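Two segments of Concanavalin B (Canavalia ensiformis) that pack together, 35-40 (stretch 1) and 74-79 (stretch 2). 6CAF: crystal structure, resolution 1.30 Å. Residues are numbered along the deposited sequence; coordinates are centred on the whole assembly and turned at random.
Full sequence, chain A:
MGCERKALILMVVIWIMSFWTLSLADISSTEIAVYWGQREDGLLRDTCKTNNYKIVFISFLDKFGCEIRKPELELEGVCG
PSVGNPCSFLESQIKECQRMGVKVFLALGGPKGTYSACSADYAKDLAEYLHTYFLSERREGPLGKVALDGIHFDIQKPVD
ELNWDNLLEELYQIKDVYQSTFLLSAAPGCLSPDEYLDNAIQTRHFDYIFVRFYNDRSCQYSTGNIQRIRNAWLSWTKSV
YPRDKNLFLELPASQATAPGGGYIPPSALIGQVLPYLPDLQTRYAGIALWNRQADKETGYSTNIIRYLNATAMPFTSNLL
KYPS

Stretch 1, residues 35-40: YWGQRE
Stretch 2 74-79: ELEGVC

The two segments run side by side in the same direction, with Gly37 beside Leu75 (CA to CA 5.5 Å), Gln38 beside Glu76 (4.9 Å) and Arg39 beside Gly77 (4.8 Å). Together they bury 353 Å², of which Arg39, Val78 and Glu76 contribute the largest shares. Stretch 1 leaves a strand at Trp36 (phi/psi -135/135), passes through Gly37 (161/17) and the extended Gln38 (-130/155), and enters a 3-10 segment at Arg39 (-53/-42) and Glu40 (-71/-12). Stretch 2 has no regular helix or strand but is closed on itself: Leu75 O accepts from Val78 N (2.8 Å) and from Cys79 N (3.0 Å), while Leu75 N donates to Cys79 O (2.9 Å). The turn passes through Glu76 (-57/117), Gly77 (69/12) and Val78 (-121/-55).

Arg39 holds the one direct hydrogen bond of the contact. Its backbone N donates to Glu76 O at 3.0 Å, but the angle at the hydrogen is 127° and the bond is weak. The same carbonyl also receives a CA-H...O contact, with Gln38 CA 3.4 Å from Glu76 O and 142° at the hydrogen. The Arg39 side chain leaves sideways with chi1 and chi2 both t, chi3 m and chi4 -91°. Its NE lies 3.3 Å from Gly77 O, yet the angle is too poor for a hydrogen bond, so the guanidinium merely lies obliquely against that carbonyl. Gly77 suits this approach: a CB there would point toward stretch 1 and come within 3.0 Å of Arg39 CB, a clash, and the positive phi itself favours glycine.

Val78, chi1 t, places its two methyl groups against different parts of stretch 1. CG2 meets the backbone, 3.4 Å from both Gln38 C and Arg39 N, whereas CG1 reaches the indole of Trp36, 4.0 Å from CH2. Trp36 (chi1 t, chi2 91°) starts sideways, but its ring end comes nearer, and its CZ3 also packs 3.8 Å from Leu75 CD1. Leu75 points toward stretch 1 with chi1 m and chi2 t, its CB 3.4 Å from Gly37 O. Both aliphatic side chains approach the indole obliquely. At Gly37 the backbone angles would jam a CB against the preceding carbonyl oxygen, which by itself calls for glycine.

Glu76 contributes chiefly through its backbone and bound water. Gly37 O and Glu76 N, 3.5 Å apart, are bridged by water 1, which donates to Gly37 O (2.7 Å) and accepts from Glu76 N (2.9 Å). The Glu76 side chain extends sideways, chi1 and chi2 t and chi3 -67°, bringing OE2 to 4.6 Å from Glu40 OE1. Water 2 lies between these like charges, hydrogen-bonded to Glu40 OE1 at 2.6 Å and to Glu76 OE2 at 2.7 Å, and accepts from Arg39 N at 3.2 Å. Glu40 (chi1 m, chi2 p, chi3 -3°) thus joins the contact through solvent.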

ATOM      1  N   TYR A  35       6.317   1.215   2.028  1.00 10.74           N
ATOM      2  CA  TYR A  35       6.222  -0.083   2.676  1.00 10.57           C
ATOM      3  C   TYR A  35       7.322  -0.250   3.715  1.00 10.94           C
ATOM      4  O   TYR A  35       8.503  -0.013   3.450  1.00 12.22           O
ATOM      5  CB  TYR A  35       6.313  -1.199   1.660  1.00 11.08           C
ATOM      6  CG  TYR A  35       5.136  -1.315   0.723  1.00 10.71           C
ATOM      7  CD1 TYR A  35       5.041  -0.529  -0.415  1.00 11.10           C
ATOM      8  CD2 TYR A  35       4.119  -2.199   0.976  1.00 11.27           C
ATOM      9  CE1 TYR A  35       3.978  -0.632  -1.288  1.00 10.33           C
ATOM     10  CE2 TYR A  35       3.063  -2.320   0.100  1.00 10.81           C
ATOM     11  CZ  TYR A  35       2.976  -1.559  -1.016  1.00 10.57           C
ATOM     12  OH  TYR A  35       1.892  -1.728  -1.862  1.00 11.67           O
ATOM     13  N   TRP A  36       6.904  -0.700   4.890  1.00 10.78           N
ATOM     14  CA  TRP A  36       7.779  -0.927   6.026  1.00 11.41           C
ATOM     15  C   TRP A  36       7.458  -2.249   6.679  1.00 11.62           C
ATOM     16  O   TRP A  36       6.296  -2.554   6.887  1.00 12.42           O
ATOM     17  CB  TRP A  36       7.612   0.210   7.044  1.00 11.72           C
ATOM     18  CG  TRP A  36       8.461   0.030   8.260  1.00 12.48           C
ATOM     19  CD1 TRP A  36       9.736   0.506   8.434  1.00 14.08           C
ATOM     20  CD2 TRP A  36       8.144  -0.737   9.434  1.00 11.87           C
ATOM     21  NE1 TRP A  36      10.228   0.068   9.645  1.00 15.73           N
ATOM     22  CE2 TRP A  36       9.273  -0.708  10.262  1.00 13.67           C
ATOM     23  CE3 TRP A  36       7.008  -1.408   9.885  1.00 14.10           C
ATOM     24  CZ2 TRP A  36       9.302  -1.350  11.489  1.00 14.62           C
ATOM     25  CZ3 TRP A  36       7.044  -2.052  11.076  1.00 14.29           C
ATOM     26  CH2 TRP A  36       8.168  -2.015  11.873  1.00 14.80           C
ATOM     27  N   GLY A  37       8.474  -3.026   7.014  1.00 12.41           N
ATOM     28  CA  GLY A  37       8.224  -4.254   7.734  1.00 14.31           C
ATOM     29  C   GLY A  37       9.286  -5.315   7.735  1.00 14.72           C
ATOM     30  O   GLY A  37       9.007  -6.418   8.142  1.00 16.69           O
ATOM     31  N   GLN A  38      10.464  -5.047   7.421  1.00 16.08           N
ATOM     32  CA  GLN A  38      11.626  -5.938   7.362  1.00 18.75           C
ATOM     33  C   GLN A  38      12.764  -5.315   8.125  1.00 18.65           C
ATOM     34  O   GLN A  38      12.748  -4.129   8.416  1.00 18.00           O
ATOM     35  CB  GLN A  38      12.030  -6.252   5.925  1.00 23.93           C
ATOM     36  CG  GLN A  38      12.503  -5.116   5.070  1.00 32.89           C
ATOM     37  CD  GLN A  38      12.871  -5.588   3.659  1.00 35.14           C
ATOM     38  OE1 GLN A  38      12.432  -6.665   3.215  1.00 44.05           O
ATOM     39  NE2 GLN A  38      13.722  -4.825   2.985  1.00 37.81           N
ATOM     40  N   ARG A  39      13.677  -6.150   8.608  1.00 19.64           N
ATOM     41  CA  ARG A  39      14.749  -5.644   9.451  1.00 21.63           C
ATOM     42  C   ARG A  39      15.513  -4.478   8.827  1.00 21.23           C
ATOM     43  O   ARG A  39      15.795  -3.465   9.483  1.00 20.93           O
ATOM     44  CB  ARG A  39      15.711  -6.781   9.803  1.00 28.17           C
ATOM     45  CG  ARG A  39      16.890  -6.344  10.655  1.00 34.47           C
ATOM     46  CD  ARG A  39      17.833  -7.504  10.975  1.00 46.24           C
ATOM     47  NE  ARG A  39      17.318  -8.296  12.086  1.00 73.54           N
ATOM     48  CZ  ARG A  39      17.615  -8.082  13.365  1.00124.91           C
ATOM     49  NH1 ARG A  39      17.086  -8.864  14.297  1.00 95.47           N
ATOM     50  NH2 ARG A  39      18.464  -7.118  13.719  1.00171.66           N
ATOM     51  N   GLU A  40      15.782  -4.571   7.594  1.00 19.46           N
ATOM     52  CA  GLU A  40      16.618  -3.615   6.872  1.00 19.54           C
ATOM     53  C   GLU A  40      15.941  -2.251   6.661  1.00 17.66           C
ATOM     54  O   GLU A  40      16.583  -1.309   6.178  1.00 19.76           O
ATOM     55  CB  GLU A  40      17.083  -4.207   5.527  1.00 25.72           C
ATOM     56  CG  GLU A  40      18.008  -5.421   5.675  1.00 40.63           C
ATOM     57  CD  GLU A  40      17.242  -6.772   5.848  1.00 52.01           C
ATOM     58  OE1 GLU A  40      16.008  -6.829   5.916  1.00 42.15           O
ATOM     59  OE2 GLU A  40      17.937  -7.807   5.888  1.00 84.26           O
ATOM     60  N   GLU A  74       3.847 -11.616  11.463  1.00 14.19           N
ATOM     61  CA  GLU A  74       5.279 -11.852  11.506  1.00 16.30           C
ATOM     62  C   GLU A  74       5.929 -10.888  10.525  1.00 15.54           C
ATOM     63  O   GLU A  74       5.670 -10.937   9.331  1.00 19.58           O
ATOM     64  CB  GLU A  74       5.594 -13.282  11.063  1.00 19.89           C
ATOM     65  CG  GLU A  74       5.194 -14.358  12.050  1.00 23.83           C
ATOM     66  CD  GLU A  74       6.316 -14.782  12.983  1.00 29.47           C
ATOM     67  OE1 GLU A  74       7.372 -14.133  13.042  1.00 31.33           O
ATOM     68  OE2 GLU A  74       6.111 -15.784  13.665  1.00 34.34           O
ATOM     69  N   LEU A  75       6.749 -10.007  11.061  1.00 15.31           N
ATOM     70  CA  LEU A  75       7.492  -9.037  10.261  1.00 15.74           C
ATOM     71  C   LEU A  75       8.945  -9.504  10.267  1.00 17.40           C
ATOM     72  O   LEU A  75       9.553  -9.632  11.344  1.00 18.33           O
ATOM     73  CB  LEU A  75       7.356  -7.640  10.861  1.00 15.70           C
ATOM     74  CG  LEU A  75       5.923  -7.084  10.915  1.00 15.12           C
ATOM     75  CD1 LEU A  75       5.952  -5.658  11.439  1.00 16.98           C
ATOM     76  CD2 LEU A  75       5.246  -7.158   9.556  1.00 17.05           C
ATOM     77  N   GLU A  76       9.478  -9.786   9.071  1.00 17.98           N
ATOM     78  CA  GLU A  76      10.745 -10.495   8.904  1.00 19.89           C
ATOM     79  C   GLU A  76      11.889  -9.797   9.620  1.00 18.62           C
ATOM     80  O   GLU A  76      12.226  -8.652   9.313  1.00 20.95           O
ATOM     81  CB  GLU A  76      11.060 -10.644   7.421  1.00 25.85           C
ATOM     82  CG  GLU A  76      12.259 -11.514   7.120  1.00 33.93           C
ATOM     83  CD  GLU A  76      12.658 -11.411   5.655  1.00 81.15           C
ATOM     84  OE1 GLU A  76      11.837 -11.879   4.780  1.00135.42           O
ATOM     85  OE2 GLU A  76      13.779 -10.817   5.401  1.00113.24           O
ATOM     86  N   GLY A  77      12.463 -10.485  10.598  1.00 22.46           N
ATOM     87  CA  GLY A  77      13.579  -9.942  11.347  1.00 23.44           C
ATOM     88  C   GLY A  77      13.227  -8.783  12.256  1.00 21.68           C
ATOM     89  O   GLY A  77      14.134  -8.090  12.759  1.00 26.53           O
ATOM     90  N   VAL A  78      11.933  -8.563  12.457  1.00 18.60           N
ATOM     91  CA  VAL A  78      11.468  -7.409  13.213  1.00 18.75           C
ATOM     92  C   VAL A  78      10.635  -7.860  14.423  1.00 20.35           C
ATOM     93  O   VAL A  78      10.940  -7.528  15.555  1.00 21.39           O
ATOM     94  CB  VAL A  78      10.636  -6.465  12.343  1.00 18.67           C
ATOM     95  CG1 VAL A  78      10.049  -5.345  13.172  1.00 21.60           C
ATOM     96  CG2 VAL A  78      11.491  -5.881  11.229  1.00 21.28           C
ATOM     97  N   CYS A  79       9.606  -8.661  14.188  1.00 17.31           N
ATOM     98  CA  CYS A  79       8.759  -9.095  15.287  1.00 17.93           C
ATOM     99  C   CYS A  79       7.909 -10.265  14.906  1.00 17.31           C
ATOM    100  O   CYS A  79       7.697 -10.531  13.725  1.00 18.61           O
ATOM    101  CB  CYS A  79       7.869  -7.967  15.815  1.00 18.30           C
ATOM    102  SG  CYS A  79       6.652  -7.375  14.628  1.00 21.82           S
TER
HETATM  103  O   HOH W   1       8.156  -8.645   6.789  1.00 20.37           O
HETATM  104  O   HOH W   2      14.641  -8.763   6.952  1.00 41.25           O